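Local coordinates for putative peptidyl-prolyl cis-trans isomerase Cbf2 (Campylobacter jejuni, PDB 3RFW), which probably catalyses cis-trans isomerisation of peptidyl-prolyl bonds in proteins and is built as a SurA-like chaperone, at residues K84-I89 with E230-V235; Y107-R112 with G212-D217; K116-A121 with A143-L148. All coordinates share one frame; numbering follows the deposited sequence.

Contact 1 of 3, residues K84-I89 with E230-V235; sequences KILNTI and EEFKKV
With CG anti to its backbone N (chi1 179°), F232 swings its ring off helix 216-246 to meet K84-I89, and L86, likewise with CG anti to its N (chi1 -174°), brings CD1 over one face of that ring. The two side chains cross at about a right angle. The methyl carbon L86 CD1 lies 3.8 Å from the centroid of the F232 ring, displaced toward the rim, in a CH-pi contact, and L86 CB adds a touch at 3.6 Å from F232 CE1. I89 works differently: its CD1 reaches out tip to tip with V235 CG2, 3.7 Å away, and also comes close to F232 CA. Its other branch, CG2, rests 3.4 Å from E231 CG, so the aliphatic part of a bent glutamate chain shares the apolar surface. I85 slides past V235 in the opposite direction, its CG2 3.6 Å from V235 CG1. This patch docks the C-terminal end of helix 63-86, and the turn after it, on the long helix 216-246; as in SurA, helices from before and after the isomerase domain thereby pack together. I236 and K228 of the same long helix extend the surface met by I85 and I89. A type I turn from L86 to I89, closed by I89 N to L86 O, sets buried I89 against the helix; just before it, I85 O takes two bonds, from T88 N and, on a lone pair, from T88 OG1 at 2.9 Å. No hydrogen bond crosses between the segments. K84 NZ forms a salt bridge with D62 of the second subunit.

Contact 2 of 3, residues Y107-R112 with G212-D217; sequences YVKPAR and GQIKFD
Backbone against backbone is where this contact is tight. V108-K109 and G212-Q213 run antiparallel, and the hydrogen-bonded pair K109-G212 is joined both ways: K109 N gives to G212 O at 2.7 Å, and G212 N to K109 O at 2.8 Å. V108 and Q213 form the adjoining non-hydrogen-bonded pair, after which I214 N donates to Y107 O at 2.8 Å. All three acceptors are approached in the carbonyl plane. I214 is pressed closely here, with its CB 3.2 Å from Y107 O and its CD1 folded toward the Y107-V108 peptide. Both Y107 and I214 turn on to V219 of helix 216-246, giving this end an apolar backing.

Matters are looser at exposed K109. It crosses I214 at about a right angle, and a bend at chi4 (60°) turns its ammonium group back, so that NZ stands 3.7 Å from I214 CG1. A water accepts from K109 NZ at 3.0 Å and donates only weakly to Q213 O. Q213, though also exposed, is well held: on the face shared with V108 it curls back at chi2 (70°), and its NE2 bonds I214 O at 3.1 Å, nearly straight at 169° and in its own amide plane; NE2 also donates to K104 O. Amide and backbone thus fix the chain just before helix 216-246 starts. Short as it is, the pairing joins the outer ends of strands 108-120 and 199-213, the two middle strands of the antiparallel four-stranded sheet of a parvulin (PpiC-type) domain, where the chain enters and leaves it.

Contact 3 of 3, residues K116-A121 with A143-L148; sequences KHILVA and AKFSEL
Strand 116-120 and helix 143-148 run in broadly the same direction, their axes inclined by 37° and 8.6 Å apart at closest approach. F145 fills the gap between them. Its CG, anti to the backbone N (chi1 -167°), sends the ring on to the strand, where I118 meets it tip to tip. I118 CD1 stands 3.8 Å from the centroid of the F145 ring, above its centre, a CH-pi contact; CG1 follows behind, 3.6 Å from F145 CZ. The same CD1 also touches L148 CB at 3.7 Å, so one methyl serves two residues a helical turn apart. At the edge of the ring, in its plane, lies H117 CA, while K116 CB approaches obliquely, 3.6 Å from F145 CE2. L133, V202 and L204 also pack on F145.

H117 leaves the strand on the side away from the helix, its ring meeting those of H201 and F177; this histidine pair probably corresponds to that of the parvulin active site. K116, extended beyond CG, slants back across from the strand toward the N-terminal side of the helical segment, where NZ donates a hydrogen bond to S146 OG at 2.7 Å. That hydroxyl is also hydrogen-bonded to D142 O, and the D142 carboxylate forms a salt bridge with NZ. Apolar contact between helix and strand thus gives way to a charged border, where carboxylate and hydroxyl together would favour a protonated lysine.

In the fold
Contacts 2 and 3 sit on the same strand, 108-120, about 33 Å apart between centres, and both reach the sheet it forms with strand 199-213; contact 3 lies in the partly buried body of the isomerase domain, contact 2 at the surface where that domain joins the rest. Helix 216-246 serves contacts 1 and 2, carrying the chain from the domain's exit to the helices that precede it. The chemistry shifts accordingly: main-chain hydrogen bonds and one bridging water, weakly held on one side, in contact 2, an aromatic ring with a polar border in contact 3, and purely apolar packing in contact 1, also at the surface although I89 is buried, across the chain's centre from contact 3.

Contact 1 of 3, residues K84-I89 with E230-V235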
loop_
_atom_site.group_PDB
_atom_site.type_symbol
_atom_site.label_atom_id
_atom_site.label_comp_id
_atom_site.label_asym_id
_atom_site.label_seq_id
_atom_site.Cartn_x
_atom_site.Cartn_y
_atom_site.Cartn_z
ATOM N N LYS A 84 -18.002 26.302 1.082
ATOM C CA LYS A 84 -19.092 27.059 0.471
ATOM C C LYS A 84 -18.914 27.174 -1.064
ATOM O O LYS A 84 -19.868 27.027 -1.816
ATOM C CB LYS A 84 -19.251 28.451 1.082
ATOM C CG LYS A 84 -19.359 28.480 2.605
ATOM C CD LYS A 84 -20.657 27.870 3.060
ATOM C CE LYS A 84 -20.972 28.342 4.466
ATOM N NZ LYS A 84 -22.316 27.875 4.885
ATOM N N ILE A 85 -17.683 27.378 -1.523
ATOM C CA ILE A 85 -17.417 27.379 -2.963
ATOM C C ILE A 85 -17.693 26.019 -3.602
ATOM O O ILE A 85 -18.431 25.931 -4.566
ATOM C CB ILE A 85 -16.009 27.864 -3.261
ATOM C CG1 ILE A 85 -15.889 29.325 -2.832
ATOM C CG2 ILE A 85 -15.681 27.696 -4.748
ATOM C CD1 ILE A 85 -14.479 29.866 -2.884
ATOM N N LEU A 86 -17.183 24.948 -3.007
ATOM C CA LEU A 86 -17.486 23.600 -3.503
ATOM C C LEU A 86 -18.994 23.345 -3.645
ATOM O O LEU A 86 -19.434 22.696 -4.596
ATOM C CB LEU A 86 -16.832 22.516 -2.645
ATOM C CG LEU A 86 -16.972 21.081 -3.162
ATOM C CD1 LEU A 86 -16.324 20.908 -4.570
ATOM C CD2 LEU A 86 -16.387 20.097 -2.150
ATOM N N ASN A 87 -19.792 23.924 -2.758
ATOM C CA ASN A 87 -21.239 23.695 -2.800
ATOM C C ASN A 87 -21.962 24.423 -3.940
ATOM O O ASN A 87 -23.141 24.164 -4.190
ATOM C CB ASN A 87 -21.905 24.061 -1.469
ATOM C CG ASN A 87 -21.601 23.065 -0.366
ATOM O OD1 ASN A 87 -21.605 23.418 0.822
ATOM N ND2 ASN A 87 -21.292 21.830 -0.747
ATOM N N THR A 88 -21.290 25.368 -4.597
ATOM C CA THR A 88 -21.896 26.017 -5.765
ATOM C C THR A 88 -21.585 25.303 -7.093
ATOM O O THR A 88 -21.867 25.849 -8.156
ATOM C CB THR A 88 -21.440 27.475 -5.915
ATOM O OG1 THR A 88 -20.079 27.499 -6.353
ATOM C CG2 THR A 88 -21.602 28.262 -4.601
ATOM N N ILE A 89 -20.871 24.177 -7.044
ATOM C CA ILE A 89 -20.412 23.522 -8.272
ATOM C C ILE A 89 -21.378 22.425 -8.696
ATOM O O ILE A 89 -21.670 21.517 -7.928
ATOM C CB ILE A 89 -18.986 22.957 -8.158
ATOM C CG1 ILE A 89 -18.072 23.916 -7.379
ATOM C CG2 ILE A 89 -18.415 22.678 -9.545
ATOM C CD1 ILE A 89 -17.396 25.015 -8.231
ATOM N N GLU A 230 -12.324 19.618 -11.774
ATOM C CA GLU A 230 -11.697 20.626 -12.629
ATOM C C GLU A 230 -12.404 21.977 -12.490
ATOM O O GLU A 230 -11.768 23.029 -12.519
ATOM C CB GLU A 230 -11.733 20.191 -14.096
ATOM C CG GLU A 230 -10.939 18.928 -14.393
ATOM C CD GLU A 230 -9.435 19.185 -14.376
ATOM O OE1 GLU A 230 -9.013 20.229 -14.938
ATOM O OE2 GLU A 230 -8.694 18.379 -13.754
ATOM N N GLU A 231 -13.727 21.936 -12.476
ATOM C CA GLU A 231 -14.525 23.135 -12.316
ATOM C C GLU A 231 -14.253 23.765 -10.945
ATOM O O GLU A 231 -14.015 24.958 -10.854
ATOM C CB GLU A 231 -16.017 22.816 -12.500
ATOM C CG GLU A 231 -16.998 24.007 -12.290
ATOM C CD GLU A 231 -16.824 25.156 -13.304
ATOM O OE1 GLU A 231 -16.058 24.987 -14.286
ATOM O OE2 GLU A 231 -17.396 26.260 -13.069
ATOM N N PHE A 232 -14.200 22.942 -9.902
ATOM C CA PHE A 232 -13.879 23.426 -8.559
ATOM C C PHE A 232 -12.551 24.168 -8.509
ATOM O O PHE A 232 -12.473 25.272 -7.975
ATOM C CB PHE A 232 -13.866 22.271 -7.555
ATOM C CG PHE A 232 -13.515 22.688 -6.155
ATOM C CD1 PHE A 232 -14.259 23.660 -5.500
ATOM C CD2 PHE A 232 -12.483 22.056 -5.467
ATOM C CE1 PHE A 232 -13.971 24.031 -4.201
ATOM C CE2 PHE A 232 -12.179 22.422 -4.172
ATOM C CZ PHE A 232 -12.931 23.425 -3.535
ATOM N N LYS A 233 -11.540 23.601 -9.151
ATOM C CA LYS A 233 -10.235 24.216 -9.187
ATOM C C LYS A 233 -10.227 25.536 -9.935
ATOM O O LYS A 233 -9.488 26.462 -9.580
ATOM C CB LYS A 233 -9.224 23.277 -9.838
ATOM C CG LYS A 233 -8.710 22.187 -8.919
ATOM C CD LYS A 233 -7.729 21.260 -9.680
ATOM N N LYS A 234 -10.984 25.588 -11.019
ATOM C CA LYS A 234 -11.112 26.806 -11.804
ATOM C C LYS A 234 -11.783 27.904 -10.984
ATOM O O LYS A 234 -11.339 29.041 -10.983
ATOM C CB LYS A 234 -11.952 26.544 -13.056
ATOM C CG LYS A 234 -12.080 27.743 -13.980
ATOM C CD LYS A 234 -13.091 27.443 -15.098
ATOM C CE LYS A 234 -13.560 28.716 -15.797
ATOM N NZ LYS A 234 -14.383 28.397 -17.000
ATOM N N VAL A 235 -12.883 27.565 -10.328
ATOM C CA VAL A 235 -13.589 28.544 -9.518
ATOM C C VAL A 235 -12.756 29.021 -8.317
ATOM O O VAL A 235 -12.744 30.203 -8.021
ATOM C CB VAL A 235 -14.928 28.008 -9.045
ATOM C CG1 VAL A 235 -15.614 29.026 -8.113
ATOM C CG2 VAL A 235 -15.804 27.681 -10.273
#

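Contact 2 of 3, residues Y107-R112 with G212-D217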
loop_
_atom_site.group_PDB
_atom_site.type_symbol
_atom_site.label_atom_id
_atom_site.label_comp_id
_atom_site.label_asym_id
_atom_site.label_seq_id
_atom_site.Cartn_x
_atom_site.Cartn_y
_atom_site.Cartn_z
ATOM N N TYR A 107 -12.407 5.870 -24.744
ATOM C CA TYR A 107 -13.077 4.976 -23.793
ATOM C C TYR A 107 -13.265 3.558 -24.363
ATOM O O TYR A 107 -14.392 3.092 -24.567
ATOM C CB TYR A 107 -14.419 5.568 -23.345
ATOM C CG TYR A 107 -14.250 6.664 -22.319
ATOM C CD1 TYR A 107 -13.744 6.372 -21.058
ATOM C CD2 TYR A 107 -14.475 8.007 -22.646
ATOM C CE1 TYR A 107 -13.516 7.370 -20.120
ATOM C CE2 TYR A 107 -14.251 9.024 -21.711
ATOM C CZ TYR A 107 -13.760 8.691 -20.447
ATOM O OH TYR A 107 -13.496 9.656 -19.501
ATOM N N VAL A 108 -12.148 2.896 -24.632
ATOM C CA VAL A 108 -12.160 1.579 -25.233
ATOM C C VAL A 108 -11.257 0.632 -24.441
ATOM O O VAL A 108 -10.235 1.052 -23.899
ATOM C CB VAL A 108 -11.660 1.634 -26.695
ATOM C CG1 VAL A 108 -12.663 2.309 -27.569
ATOM C CG2 VAL A 108 -10.330 2.350 -26.783
ATOM N N LYS A 109 -11.587 -0.656 -24.439
ATOM C CA LYS A 109 -10.635 -1.691 -24.022
ATOM C C LYS A 109 -9.879 -2.202 -25.234
ATOM O O LYS A 109 -10.488 -2.576 -26.237
ATOM C CB LYS A 109 -11.365 -2.849 -23.346
ATOM C CG LYS A 109 -12.418 -2.400 -22.353
ATOM C CD LYS A 109 -12.795 -3.509 -21.375
ATOM C CE LYS A 109 -13.920 -3.053 -20.446
ATOM N NZ LYS A 109 -15.155 -2.695 -21.209
ATOM N N PRO A 110 -8.543 -2.206 -25.160
ATOM C CA PRO A 110 -7.727 -2.480 -26.331
ATOM C C PRO A 110 -7.748 -3.956 -26.682
ATOM O O PRO A 110 -8.136 -4.788 -25.863
ATOM C CB PRO A 110 -6.333 -2.059 -25.885
ATOM C CG PRO A 110 -6.347 -2.279 -24.415
ATOM C CD PRO A 110 -7.723 -1.870 -23.984
ATOM N N ALA A 111 -7.417 -4.267 -27.926
ATOM C CA ALA A 111 -7.479 -5.641 -28.410
ATOM C C ALA A 111 -6.366 -6.433 -27.741
ATOM O O ALA A 111 -5.256 -5.929 -27.577
ATOM C CB ALA A 111 -7.319 -5.667 -29.916
ATOM N N ARG A 112 -6.655 -7.666 -27.348
ATOM C CA ARG A 112 -5.641 -8.506 -26.724
ATOM C C ARG A 112 -5.532 -9.839 -27.461
ATOM O O ARG A 112 -6.510 -10.328 -28.045
ATOM C CB ARG A 112 -5.994 -8.770 -25.258
ATOM C CG ARG A 112 -5.772 -7.586 -24.324
ATOM C CD ARG A 112 -6.806 -7.540 -23.188
ATOM N NE ARG A 112 -6.477 -8.414 -22.053
ATOM C CZ ARG A 112 -7.293 -9.351 -21.567
ATOM N NH1 ARG A 112 -8.471 -9.570 -22.140
ATOM N NH2 ARG A 112 -6.934 -10.079 -20.514
ATOM N N GLY A 212 -12.875 -3.380 -27.344
ATOM C CA GLY A 212 -14.238 -3.208 -26.840
ATOM C C GLY A 212 -14.542 -1.755 -26.507
ATOM O O GLY A 212 -13.656 -1.011 -26.088
ATOM N N GLN A 213 -15.761 -1.327 -26.802
ATOM C CA GLN A 213 -16.215 0.018 -26.484
ATOM C C GLN A 213 -16.752 0.068 -25.061
ATOM O O GLN A 213 -17.697 -0.637 -24.724
ATOM C CB GLN A 213 -17.309 0.442 -27.458
ATOM C CG GLN A 213 -17.903 1.847 -27.190
ATOM C CD GLN A 213 -16.917 2.959 -27.513
ATOM O OE1 GLN A 213 -16.372 3.022 -28.624
ATOM N NE2 GLN A 213 -16.610 3.783 -26.512
ATOM N N ILE A 214 -16.181 0.934 -24.232
ATOM C CA ILE A 214 -16.801 1.240 -22.940
ATOM C C ILE A 214 -18.021 2.136 -23.085
ATOM O O ILE A 214 -18.006 3.111 -23.846
ATOM C CB ILE A 214 -15.753 1.837 -21.955
ATOM C CG1 ILE A 214 -14.575 0.865 -21.818
ATOM C CG2 ILE A 214 -16.383 2.101 -20.597
ATOM C CD1 ILE A 214 -13.302 1.457 -21.206
ATOM N N LYS A 215 -19.111 1.754 -22.433
ATOM C CA LYS A 215 -20.381 2.473 -22.528
ATOM C C LYS A 215 -20.453 3.657 -21.557
ATOM O O LYS A 215 -19.893 3.604 -20.465
ATOM C CB LYS A 215 -21.562 1.531 -22.243
ATOM C CG LYS A 215 -22.106 0.770 -23.481
ATOM C CD LYS A 215 -22.988 -0.423 -23.088
ATOM C CE LYS A 215 -23.239 -1.361 -24.285
ATOM N NZ LYS A 215 -24.600 -2.002 -24.258
ATOM N N PHE A 216 -21.266 4.651 -21.918
ATOM C CA PHE A 216 -21.444 5.865 -21.140
ATOM C C PHE A 216 -21.819 5.549 -19.694
ATOM O O PHE A 216 -21.223 6.084 -18.761
ATOM C CB PHE A 216 -22.508 6.758 -21.787
ATOM C CG PHE A 216 -22.788 8.049 -21.026
ATOM C CD1 PHE A 216 -21.773 8.965 -20.784
ATOM C CD2 PHE A 216 -24.086 8.377 -20.639
ATOM C CE1 PHE A 216 -22.034 10.177 -20.158
ATOM C CE2 PHE A 216 -24.358 9.578 -19.991
ATOM C CZ PHE A 216 -23.318 10.480 -19.744
ATOM N N ASP A 217 -22.774 4.648 -19.506
ATOM C CA ASP A 217 -23.203 4.284 -18.157
ATOM C C ASP A 217 -22.094 3.717 -17.268
ATOM O O ASP A 217 -22.147 3.826 -16.054
ATOM C CB ASP A 217 -24.411 3.347 -18.196
ATOM C CG ASP A 217 -25.723 4.105 -18.353
ATOM O OD1 ASP A 217 -26.674 3.822 -17.593
ATOM O OD2 ASP A 217 -25.768 5.053 -19.168
HETATM O O HOH W 1 -16.183 -2.961 -24.008
#

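Contact 3 of 3, residues K116-A121 with A143-L148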
loop_
_atom_site.group_PDB
_atom_site.type_symbol
_atom_site.label_atom_id
_atom_site.label_comp_id
_atom_site.label_asym_id
_atom_site.label_seq_id
_atom_site.Cartn_x
_atom_site.Cartn_y
_atom_site.Cartn_z
ATOM N N LYS A 116 1.170 -18.631 -27.222
ATOM C CA LYS A 116 2.467 -19.203 -26.875
ATOM C C LYS A 116 3.464 -18.969 -28.002
ATOM O O LYS A 116 3.067 -18.802 -29.148
ATOM C CB LYS A 116 2.326 -20.716 -26.608
ATOM C CG LYS A 116 1.568 -21.049 -25.306
ATOM C CD LYS A 116 1.450 -22.543 -25.096
ATOM C CE LYS A 116 0.251 -22.892 -24.223
ATOM N NZ LYS A 116 0.100 -24.364 -24.104
ATOM N N HIS A 117 4.757 -19.026 -27.693
ATOM C CA HIS A 117 5.781 -19.026 -28.738
ATOM C C HIS A 117 6.968 -19.970 -28.500
ATOM O O HIS A 117 7.158 -20.482 -27.390
ATOM C CB HIS A 117 6.234 -17.596 -29.074
ATOM C CG HIS A 117 7.413 -17.120 -28.286
ATOM N ND1 HIS A 117 7.495 -17.244 -26.913
ATOM C CD2 HIS A 117 8.523 -16.444 -28.671
ATOM C CE1 HIS A 117 8.618 -16.688 -26.490
ATOM N NE2 HIS A 117 9.251 -16.179 -27.534
ATOM N N ILE A 118 7.689 -20.274 -29.577
ATOM C CA ILE A 118 8.966 -20.995 -29.517
ATOM C C ILE A 118 10.032 -20.136 -30.182
ATOM O O ILE A 118 9.828 -19.655 -31.279
ATOM C CB ILE A 118 8.876 -22.336 -30.286
ATOM C CG1 ILE A 118 7.941 -23.303 -29.563
ATOM C CG2 ILE A 118 10.255 -22.941 -30.485
ATOM C CD1 ILE A 118 7.643 -24.554 -30.341
ATOM N N LEU A 119 11.161 -19.924 -29.518
ATOM C CA LEU A 119 12.210 -19.084 -30.089
ATOM C C LEU A 119 13.440 -19.923 -30.408
ATOM O O LEU A 119 13.821 -20.805 -29.640
ATOM C CB LEU A 119 12.555 -17.909 -29.155
ATOM C CG LEU A 119 13.783 -17.030 -29.466
ATOM C CD1 LEU A 119 13.641 -16.351 -30.823
ATOM C CD2 LEU A 119 13.984 -15.965 -28.382
ATOM N N VAL A 120 14.026 -19.678 -31.572
ATOM C CA VAL A 120 15.213 -20.380 -32.001
ATOM C C VAL A 120 16.040 -19.399 -32.814
ATOM O O VAL A 120 15.558 -18.317 -33.162
ATOM C CB VAL A 120 14.864 -21.589 -32.895
ATOM C CG1 VAL A 120 14.134 -22.673 -32.086
ATOM C CG2 VAL A 120 14.036 -21.141 -34.109
ATOM N N ALA A 121 17.272 -19.779 -33.131
ATOM C CA ALA A 121 18.283 -18.789 -33.482
ATOM C C ALA A 121 18.363 -18.659 -34.993
ATOM O O ALA A 121 18.935 -17.703 -35.520
ATOM C CB ALA A 121 19.659 -19.191 -32.890
ATOM N N ALA A 143 -0.655 -29.293 -27.053
ATOM C CA ALA A 143 0.242 -30.170 -26.273
ATOM C C ALA A 143 1.606 -30.360 -26.944
ATOM O O ALA A 143 2.655 -30.159 -26.315
ATOM C CB ALA A 143 -0.419 -31.523 -26.011
ATOM N N LYS A 144 1.582 -30.726 -28.224
ATOM C CA LYS A 144 2.802 -30.863 -28.998
ATOM C C LYS A 144 3.600 -29.574 -29.080
ATOM O O LYS A 144 4.814 -29.601 -28.949
ATOM C CB LYS A 144 2.514 -31.418 -30.389
ATOM C CG LYS A 144 2.989 -32.862 -30.580
ATOM N N PHE A 145 2.921 -28.441 -29.247
ATOM C CA PHE A 145 3.622 -27.145 -29.239
ATOM C C PHE A 145 4.429 -26.936 -27.956
ATOM O O PHE A 145 5.631 -26.650 -28.000
ATOM C CB PHE A 145 2.649 -25.963 -29.435
ATOM C CG PHE A 145 3.341 -24.640 -29.739
ATOM C CD1 PHE A 145 3.635 -24.272 -31.041
ATOM C CD2 PHE A 145 3.715 -23.781 -28.717
ATOM C CE1 PHE A 145 4.284 -23.050 -31.325
ATOM C CE2 PHE A 145 4.358 -22.563 -28.988
ATOM C CZ PHE A 145 4.643 -22.203 -30.287
ATOM N N SER A 146 3.725 -26.958 -26.828
ATOM C CA SER A 146 4.326 -26.740 -25.514
ATOM C C SER A 146 5.495 -27.703 -25.242
ATOM O O SER A 146 6.525 -27.301 -24.687
ATOM C CB SER A 146 3.268 -26.884 -24.420
ATOM O OG SER A 146 2.170 -26.012 -24.638
ATOM N N GLU A 147 5.331 -28.965 -25.636
ATOM C CA GLU A 147 6.415 -29.941 -25.534
ATOM C C GLU A 147 7.617 -29.545 -26.385
ATOM O O GLU A 147 8.764 -29.731 -25.966
ATOM C CB GLU A 147 5.936 -31.354 -25.908
ATOM N N LEU A 148 7.367 -28.993 -27.569
ATOM C CA LEU A 148 8.459 -28.525 -28.423
ATOM C C LEU A 148 9.136 -27.285 -27.845
ATOM O O LEU A 148 10.323 -27.053 -28.075
ATOM C CB LEU A 148 7.959 -28.244 -29.846
ATOM C CG LEU A 148 7.718 -29.455 -30.762
ATOM C CD1 LEU A 148 7.549 -29.008 -32.232
ATOM C CD2 LEU A 148 8.857 -30.462 -30.632
#